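Local atomic coordinates of thymidylate synthase ThyX (Streptomyces cacaoi subsp. asoensis, PDB entry 4P5A), a protein that probably catalyses the FAD-dependent reductive methylation of dUMP to dTMP, with methylenetetrahydrofolate as methyl donor and NADPH as reductant, working as a homotetramer. Residues L73-I78 with S172-L177. Numbering follows the deposited sequence.
Sequences LVRAPI and STYSVL
Ala76 O takes one hydrogen bond, from Ser175 N, nearly straight (2.8 Å, 175°) though the donor sits above the carbonyl plane, and one longer CA-H...O contact from Tyr174 CA. It belongs to the antiparallel pairing between the two central strands of the four-stranded ThyX sheet. Ala76 N returns the bond to Ser175 O. Val74 and Leu177 form the other hydrogen-bonded pair, and there Val74 N meets Leu177 O at 2.9 Å, almost along the C=O axis. Where strand gives way to helix 78-84, Ile78 N, just after the N-cap Pro77, carries the pairing on by binding Thr173 O at 2.9 Å.

Val74 and Leu177 lie side by side on one face, CB against CD2 at 3.9 Å, and helix 78-84 covers Leu177 with Val81 and Leu84. Ser175, also on this face, turns OG anti to its backbone N (chi1 -166°) and hydrogen-bonds Glu94 OE2; Glu94 lines the 5-bromo-UMP and FAD pockets.

On the other face, Arg75 bends at chi3 and lays its guanidinium over Val176 CG2. The Arg75 chain crosses Tyr174 at about a right angle, CG 3.7 Å from CD1, and Tyr174 OH is hydrogen-bonded to Asp11 O. Val32 of a second subunit packs on Leu73 and Val176, whose CD1 and CG2 methyls press together at a tight 3.5 Å.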
ATOM      1  N   LEU B  73      -7.479 -15.924 -12.959  1.00  9.62           N
ATOM      2  CA  LEU B  73      -8.894 -15.704 -13.275  1.00  8.39           C
ATOM      3  C   LEU B  73      -9.680 -16.495 -12.260  1.00 10.25           C
ATOM      4  O   LEU B  73      -9.536 -17.752 -12.141  1.00 12.62           O
ATOM      5  CB  LEU B  73      -9.234 -16.294 -14.699  1.00 10.44           C
ATOM      6  CG  LEU B  73     -10.725 -16.203 -15.200  1.00 13.82           C
ATOM      7  CD1 LEU B  73     -11.223 -14.760 -15.259  1.00 16.97           C
ATOM      8  CD2 LEU B  73     -10.699 -16.759 -16.687  1.00 21.37           C
ATOM      9  N   VAL B  74     -10.557 -15.805 -11.525  1.00  8.88           N
ATOM     10  CA  VAL B  74     -11.270 -16.428 -10.433  1.00  8.35           C
ATOM     11  C   VAL B  74     -12.779 -16.283 -10.704  1.00 10.61           C
ATOM     12  O   VAL B  74     -13.255 -15.225 -11.026  1.00 10.65           O
ATOM     13  CB  VAL B  74     -10.963 -15.663  -9.090  1.00 10.03           C
ATOM     14  CG1 VAL B  74     -11.763 -16.308  -7.903  1.00 11.42           C
ATOM     15  CG2 VAL B  74      -9.422 -15.737  -8.792  1.00  9.68           C
ATOM     16  N   ARG B  75     -13.530 -17.379 -10.597  1.00  8.87           N
ATOM     17  CA  ARG B  75     -14.964 -17.313 -10.595  1.00 10.50           C
ATOM     18  C   ARG B  75     -15.560 -17.803  -9.268  1.00 10.85           C
ATOM     19  O   ARG B  75     -15.286 -18.946  -8.830  1.00 12.43           O
ATOM     20  CB  ARG B  75     -15.504 -18.195 -11.744  1.00 14.62           C
ATOM     21  CG  ARG B  75     -17.060 -18.071 -11.948  1.00 20.90           C
ATOM     22  CD  ARG B  75     -17.563 -18.870 -13.259  1.00 32.98           C
ATOM     23  NE  ARG B  75     -16.479 -18.966 -14.245  1.00 41.75           N
ATOM     24  CZ  ARG B  75     -16.255 -18.102 -15.240  1.00 44.40           C
ATOM     25  NH1 ARG B  75     -17.069 -17.059 -15.456  1.00 45.84           N
ATOM     26  NH2 ARG B  75     -15.218 -18.284 -16.037  1.00 47.30           N
ATOM     27  N   ALA B  76     -16.331 -16.947  -8.589  1.00 10.10           N
ATOM     28  CA  ALA B  76     -16.742 -17.272  -7.208  1.00 10.08           C
ATOM     29  C   ALA B  76     -17.936 -16.395  -6.936  1.00  9.09           C
ATOM     30  O   ALA B  76     -18.095 -15.325  -7.576  1.00 10.43           O
ATOM     31  CB  ALA B  76     -15.555 -16.964  -6.178  1.00 10.85           C
ATOM     32  N   PRO B  77     -18.763 -16.763  -5.897  1.00  9.79           N
ATOM     33  CA  PRO B  77     -19.883 -15.951  -5.486  1.00 10.03           C
ATOM     34  C   PRO B  77     -19.401 -14.639  -4.853  1.00  9.86           C
ATOM     35  O   PRO B  77     -18.274 -14.579  -4.304  1.00 10.08           O
ATOM     36  CB  PRO B  77     -20.618 -16.840  -4.463  1.00  9.90           C
ATOM     37  CG  PRO B  77     -19.539 -17.764  -3.903  1.00  9.10           C
ATOM     38  CD  PRO B  77     -18.598 -18.011  -5.104  1.00  9.27           C
ATOM     39  N   ILE B  78     -20.188 -13.611  -4.993  1.00  8.43           N
ATOM     40  CA  ILE B  78     -19.812 -12.305  -4.416  1.00  7.07           C
ATOM     41  C   ILE B  78     -19.358 -12.376  -2.934  1.00  9.80           C
ATOM     42  O   ILE B  78     -18.369 -11.727  -2.573  1.00 10.13           O
ATOM     43  CB  ILE B  78     -21.032 -11.354  -4.553  1.00  7.49           C
ATOM     44  CG1 ILE B  78     -21.127 -10.964  -6.017  1.00 11.53           C
ATOM     45  CG2 ILE B  78     -20.853 -10.071  -3.655  1.00 11.84           C
ATOM     46  CD1 ILE B  78     -22.363 -10.149  -6.325  1.00 19.16           C
ATOM     47  N   SER B 172     -24.741 -14.704  -3.209  1.00 13.20           N
ATOM     48  CA  SER B 172     -24.299 -15.937  -3.802  1.00 12.14           C
ATOM     49  C   SER B 172     -24.142 -15.904  -5.310  1.00 12.50           C
ATOM     50  O   SER B 172     -23.726 -16.886  -5.921  1.00 12.29           O
ATOM     51  CB  SER B 172     -25.322 -17.037  -3.443  1.00 14.56           C
ATOM     52  OG  SER B 172     -26.572 -16.634  -4.075  1.00 16.83           O
ATOM     53  N   THR B 173     -24.538 -14.783  -5.926  1.00 13.53           N
ATOM     54  CA  THR B 173     -24.435 -14.612  -7.360  1.00 10.99           C
ATOM     55  C   THR B 173     -22.934 -14.746  -7.787  1.00 13.80           C
ATOM     56  O   THR B 173     -22.098 -14.163  -7.135  1.00 11.88           O
ATOM     57  CB  THR B 173     -24.875 -13.153  -7.738  1.00 14.60           C
ATOM     58  OG1 THR B 173     -26.253 -13.002  -7.329  1.00 17.39           O
ATOM     59  CG2 THR B 173     -24.844 -13.000  -9.270  1.00 17.73           C
ATOM     60  N   TYR B 174     -22.643 -15.495  -8.836  1.00 12.41           N
ATOM     61  CA  TYR B 174     -21.234 -15.652  -9.276  1.00 10.99           C
ATOM     62  C   TYR B 174     -20.742 -14.359  -9.931  1.00 12.43           C
ATOM     63  O   TYR B 174     -21.528 -13.670 -10.669  1.00 13.78           O
ATOM     64  CB  TYR B 174     -21.131 -16.782 -10.288  1.00 11.47           C
ATOM     65  CG  TYR B 174     -20.898 -18.105  -9.618  1.00 10.93           C
ATOM     66  CD1 TYR B 174     -19.630 -18.547  -9.307  1.00 11.62           C
ATOM     67  CD2 TYR B 174     -22.001 -18.926  -9.270  1.00 14.17           C
ATOM     68  CE1 TYR B 174     -19.440 -19.813  -8.676  1.00 13.51           C
ATOM     69  CE2 TYR B 174     -21.828 -20.175  -8.708  1.00 15.83           C
ATOM     70  CZ  TYR B 174     -20.535 -20.619  -8.437  1.00 17.99           C
ATOM     71  OH  TYR B 174     -20.295 -21.850  -7.898  1.00 13.83           O
ATOM     72  N   SER B 175     -19.464 -14.043  -9.644  1.00 11.54           N
ATOM     73  CA  SER B 175     -18.784 -13.001 -10.332  1.00 14.39           C
ATOM     74  C   SER B 175     -17.441 -13.573 -10.846  1.00 14.43           C
ATOM     75  O   SER B 175     -17.111 -14.726 -10.580  1.00 16.35           O
ATOM     76  CB  SER B 175     -18.616 -11.824  -9.325  1.00 15.87           C
ATOM     77  OG  SER B 175     -18.243 -10.635 -10.081  1.00 20.18           O
ATOM     78  N   VAL B 176     -16.739 -12.793 -11.670  1.00 11.51           N
ATOM     79  CA  VAL B 176     -15.543 -13.251 -12.290  1.00 11.12           C
ATOM     80  C   VAL B 176     -14.582 -12.085 -12.258  1.00  9.87           C
ATOM     81  O   VAL B 176     -15.031 -10.944 -12.465  1.00  8.81           O
ATOM     82  CB  VAL B 176     -15.776 -13.763 -13.723  1.00 12.12           C
ATOM     83  CG1 VAL B 176     -16.294 -12.730 -14.660  1.00 18.46           C
ATOM     84  CG2 VAL B 176     -14.546 -14.389 -14.272  1.00 14.81           C
ATOM     85  N   LEU B 177     -13.310 -12.333 -11.991  1.00  8.30           N
ATOM     86  CA  LEU B 177     -12.354 -11.198 -11.924  1.00  7.56           C
ATOM     87  C   LEU B 177     -10.944 -11.744 -12.213  1.00  7.80           C
ATOM     88  O   LEU B 177     -10.688 -12.958 -12.121  1.00  9.16           O
ATOM     89  CB  LEU B 177     -12.366 -10.569 -10.472  1.00  7.47           C
ATOM     90  CG  LEU B 177     -11.889 -11.483  -9.350  1.00 11.72           C
ATOM     91  CD1 LEU B 177     -11.340 -10.559  -8.166  1.00 21.66           C
ATOM     92  CD2 LEU B 177     -12.947 -12.353  -8.664  1.00 13.54           C
TER